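Local coordinates for protein vanadium-dependent bromoperoxidase (Corallina officinalis, PDB 1QHB) that uses bound vanadate and hydrogen peroxide to oxidise bromide and so brominate organic substrates, working as a calcium-stabilised homododecamer, at residues I441-N449 with G462-A470. Sequence-based numbering, arbitrary orientation.
Sequences ILDDSASSN and GKSFLLPMA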
loop_
_atom_site.group_PDB
_atom_site.type_symbol
_atom_site.label_atom_id
_atom_site.label_comp_id
_atom_site.label_asym_id
_atom_site.label_seq_id
_atom_site.Cartn_x
_atom_site.Cartn_y
_atom_site.Cartn_z
ATOM N N ILE A 441 58.796 31.822 -18.102
ATOM C CA ILE A 441 58.851 30.681 -17.191
ATOM C C ILE A 441 59.444 29.456 -17.856
ATOM O O ILE A 441 60.230 28.755 -17.234
ATOM C CB ILE A 441 57.444 30.377 -16.676
ATOM C CG1 ILE A 441 56.975 31.547 -15.804
ATOM C CG2 ILE A 441 57.422 29.091 -15.870
ATOM C CD1 ILE A 441 55.466 31.465 -15.566
ATOM N N LEU A 442 59.117 29.139 -19.117
ATOM C CA LEU A 442 59.596 27.917 -19.740
ATOM C C LEU A 442 61.091 27.888 -20.007
ATOM O O LEU A 442 61.666 26.779 -20.109
ATOM C CB LEU A 442 58.849 27.697 -21.076
ATOM C CG LEU A 442 57.347 27.423 -20.984
ATOM C CD1 LEU A 442 56.791 27.199 -22.398
ATOM C CD2 LEU A 442 57.073 26.213 -20.087
ATOM N N ASP A 443 61.693 29.059 -20.135
ATOM C CA ASP A 443 63.133 29.225 -20.330
ATOM C C ASP A 443 63.865 28.796 -19.047
ATOM O O ASP A 443 64.812 27.988 -19.100
ATOM C CB ASP A 443 63.535 30.684 -20.602
ATOM C CG ASP A 443 63.049 31.181 -21.943
ATOM O OD1 ASP A 443 63.169 30.438 -22.943
ATOM O OD2 ASP A 443 62.529 32.316 -22.029
ATOM N N ASP A 444 63.363 29.253 -17.912
ATOM C CA ASP A 444 63.943 28.813 -16.642
ATOM C C ASP A 444 63.832 27.329 -16.403
ATOM O O ASP A 444 64.755 26.692 -15.860
ATOM C CB ASP A 444 63.199 29.523 -15.479
ATOM C CG ASP A 444 63.565 31.002 -15.514
ATOM O OD1 ASP A 444 64.584 31.383 -16.135
ATOM O OD2 ASP A 444 62.840 31.804 -14.932
ATOM N N SER A 445 62.680 26.776 -16.809
ATOM C CA SER A 445 62.416 25.346 -16.583
ATOM C C SER A 445 63.240 24.508 -17.509
ATOM O O SER A 445 63.787 23.468 -17.085
ATOM C CB SER A 445 60.889 25.201 -16.718
ATOM O OG SER A 445 60.501 23.995 -17.322
ATOM N N ALA A 446 63.405 24.872 -18.796
ATOM C CA ALA A 446 64.278 24.082 -19.688
ATOM C C ALA A 446 65.684 24.001 -19.118
ATOM O O ALA A 446 66.350 22.975 -19.147
ATOM C CB ALA A 446 64.379 24.742 -21.073
ATOM N N SER A 447 66.153 25.087 -18.507
ATOM C CA SER A 447 67.506 25.150 -17.946
ATOM C C SER A 447 67.562 24.293 -16.709
ATOM O O SER A 447 68.447 23.456 -16.568
ATOM C CB SER A 447 67.847 26.622 -17.730
ATOM O OG SER A 447 68.925 26.779 -16.815
ATOM N N SER A 448 66.519 24.347 -15.863
ATOM C CA SER A 448 66.533 23.444 -14.690
ATOM C C SER A 448 66.439 21.994 -15.149
ATOM O O SER A 448 67.122 21.178 -14.557
ATOM C CB SER A 448 65.402 23.834 -13.733
ATOM O OG SER A 448 65.266 22.879 -12.675
ATOM N N ASN A 449 65.611 21.653 -16.139
ATOM C CA ASN A 449 65.480 20.273 -16.589
ATOM C C ASN A 449 66.750 19.751 -17.262
ATOM O O ASN A 449 67.080 18.554 -17.154
ATOM C CB ASN A 449 64.303 20.179 -17.560
ATOM C CG ASN A 449 62.949 20.322 -16.873
ATOM O OD1 ASN A 449 62.879 20.336 -15.647
ATOM N ND2 ASN A 449 61.822 20.431 -17.552
ATOM N N GLY A 462 65.681 17.333 -28.285
ATOM C CA GLY A 462 65.117 18.609 -27.942
ATOM C C GLY A 462 65.379 19.070 -26.520
ATOM O O GLY A 462 65.997 18.433 -25.677
ATOM N N LYS A 463 64.897 20.281 -26.259
ATOM C CA LYS A 463 64.931 20.868 -24.923
ATOM C C LYS A 463 63.762 20.198 -24.175
ATOM O O LYS A 463 62.909 19.554 -24.822
ATOM C CB LYS A 463 64.747 22.372 -24.953
ATOM C CG LYS A 463 65.881 23.149 -25.593
ATOM C CD LYS A 463 65.923 24.579 -25.087
ATOM C CE LYS A 463 65.238 25.529 -26.042
ATOM N NZ LYS A 463 65.282 26.914 -25.492
ATOM N N SER A 464 63.743 20.311 -22.847
ATOM C CA SER A 464 62.625 19.700 -22.142
ATOM C C SER A 464 61.837 20.794 -21.440
ATOM O O SER A 464 62.445 21.473 -20.599
ATOM C CB SER A 464 63.091 18.674 -21.110
ATOM O OG SER A 464 61.998 18.492 -20.212
ATOM N N PHE A 465 60.562 20.999 -21.848
ATOM C CA PHE A 465 59.788 22.004 -21.118
ATOM C C PHE A 465 58.795 21.302 -20.182
ATOM O O PHE A 465 57.841 21.918 -19.728
ATOM C CB PHE A 465 59.082 22.974 -22.070
ATOM C CG PHE A 465 60.086 23.619 -23.015
ATOM C CD1 PHE A 465 60.805 24.742 -22.628
ATOM C CD2 PHE A 465 60.286 23.099 -24.281
ATOM C CE1 PHE A 465 61.712 25.321 -23.495
ATOM C CE2 PHE A 465 61.200 23.687 -25.150
ATOM C CZ PHE A 465 61.941 24.784 -24.755
ATOM N N LEU A 466 58.968 20.007 -19.888
ATOM C CA LEU A 466 58.118 19.261 -19.021
ATOM C C LEU A 466 58.041 19.840 -17.606
ATOM O O LEU A 466 58.965 20.501 -17.114
ATOM C CB LEU A 466 58.651 17.834 -18.936
ATOM C CG LEU A 466 58.689 17.136 -20.310
ATOM C CD1 LEU A 466 59.609 15.932 -20.153
ATOM C CD2 LEU A 466 57.303 16.787 -20.805
ATOM N N LEU A 467 56.905 19.572 -16.940
ATOM C CA LEU A 467 56.766 20.053 -15.555
ATOM C C LEU A 467 57.510 19.064 -14.670
ATOM O O LEU A 467 57.220 17.860 -14.638
ATOM C CB LEU A 467 55.254 20.106 -15.240
ATOM C CG LEU A 467 54.887 20.377 -13.776
ATOM C CD1 LEU A 467 55.093 21.819 -13.401
ATOM C CD2 LEU A 467 53.402 20.083 -13.524
ATOM N N PRO A 468 58.503 19.509 -13.917
ATOM C CA PRO A 468 59.266 18.656 -13.029
ATOM C C PRO A 468 58.334 18.070 -11.982
ATOM O O PRO A 468 57.610 18.814 -11.332
ATOM C CB PRO A 468 60.372 19.542 -12.477
ATOM C CG PRO A 468 60.438 20.751 -13.378
ATOM C CD PRO A 468 59.000 20.925 -13.857
ATOM N N MET A 469 58.359 16.739 -11.782
ATOM C CA MET A 469 57.513 16.122 -10.785
ATOM C C MET A 469 58.239 15.931 -9.476
ATOM O O MET A 469 59.408 15.619 -9.458
ATOM C CB MET A 469 56.955 14.782 -11.298
ATOM C CG MET A 469 56.201 14.942 -12.622
ATOM S SD MET A 469 54.790 16.090 -12.417
ATOM C CE MET A 469 53.824 14.931 -11.592
ATOM N N ALA A 470 57.583 16.041 -8.310
ATOM C CA ALA A 470 58.279 15.739 -7.065
ATOM C C ALA A 470 58.314 14.227 -6.839
ATOM O O ALA A 470 59.132 13.749 -6.031
ATOM C CB ALA A 470 57.698 16.369 -5.823
HETATM O O HOH W 1 65.947 21.470 -21.244
#
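The ring of F465 lies against the helix at L442 and A446, one turn apart: its CE1 is 3.6 Å from CB of A446, and its CD1 edge meets the carbonyl O of L442 near the ring plane at 3.4 Å. That O accepts the helix bond from A446 N and also faces the ring edge. One turn further on, N449 reaches over to the loop chain with its amide nitrogen. Its chi1 of -72° carries the amide toward the loop, and chi2 of -9° turns N449 ND2 to L466 O, 2.9 Å away and nearly in the amide plane. N449 ND2 also bonds S464 O at 3.3 Å, coming in above that carbonyl's plane rather than on a lone pair, and weakly reaches S464 OG, whose stronger partner is T293 O. On the other branch, N449 OD1 sits 3.4 Å from CG of P468, the two side chains crossing at about a right angle. Trimming N449 to an alanine is likely to leave the carbonyls of S464 and L466 without their shared donor and open a gap beside P468. S464 O also takes a CA-H contact from A446, and a water ties A446 O (2.6 Å) to S464 N (3.0 Å). S445 OG is buried with no hydrogen-bond partner. The contact folds the loop following helix 439-456 back along that helix, away from the vanadate and calcium sites, with K418 of helix 407-422 against both L442 and F465. In this irregular loop the amide answers the S464 and L466 carbonyls and the water S464 N, side chains such as Y163 and S415 take other backbone groups, and F465 supplies the apolar grip.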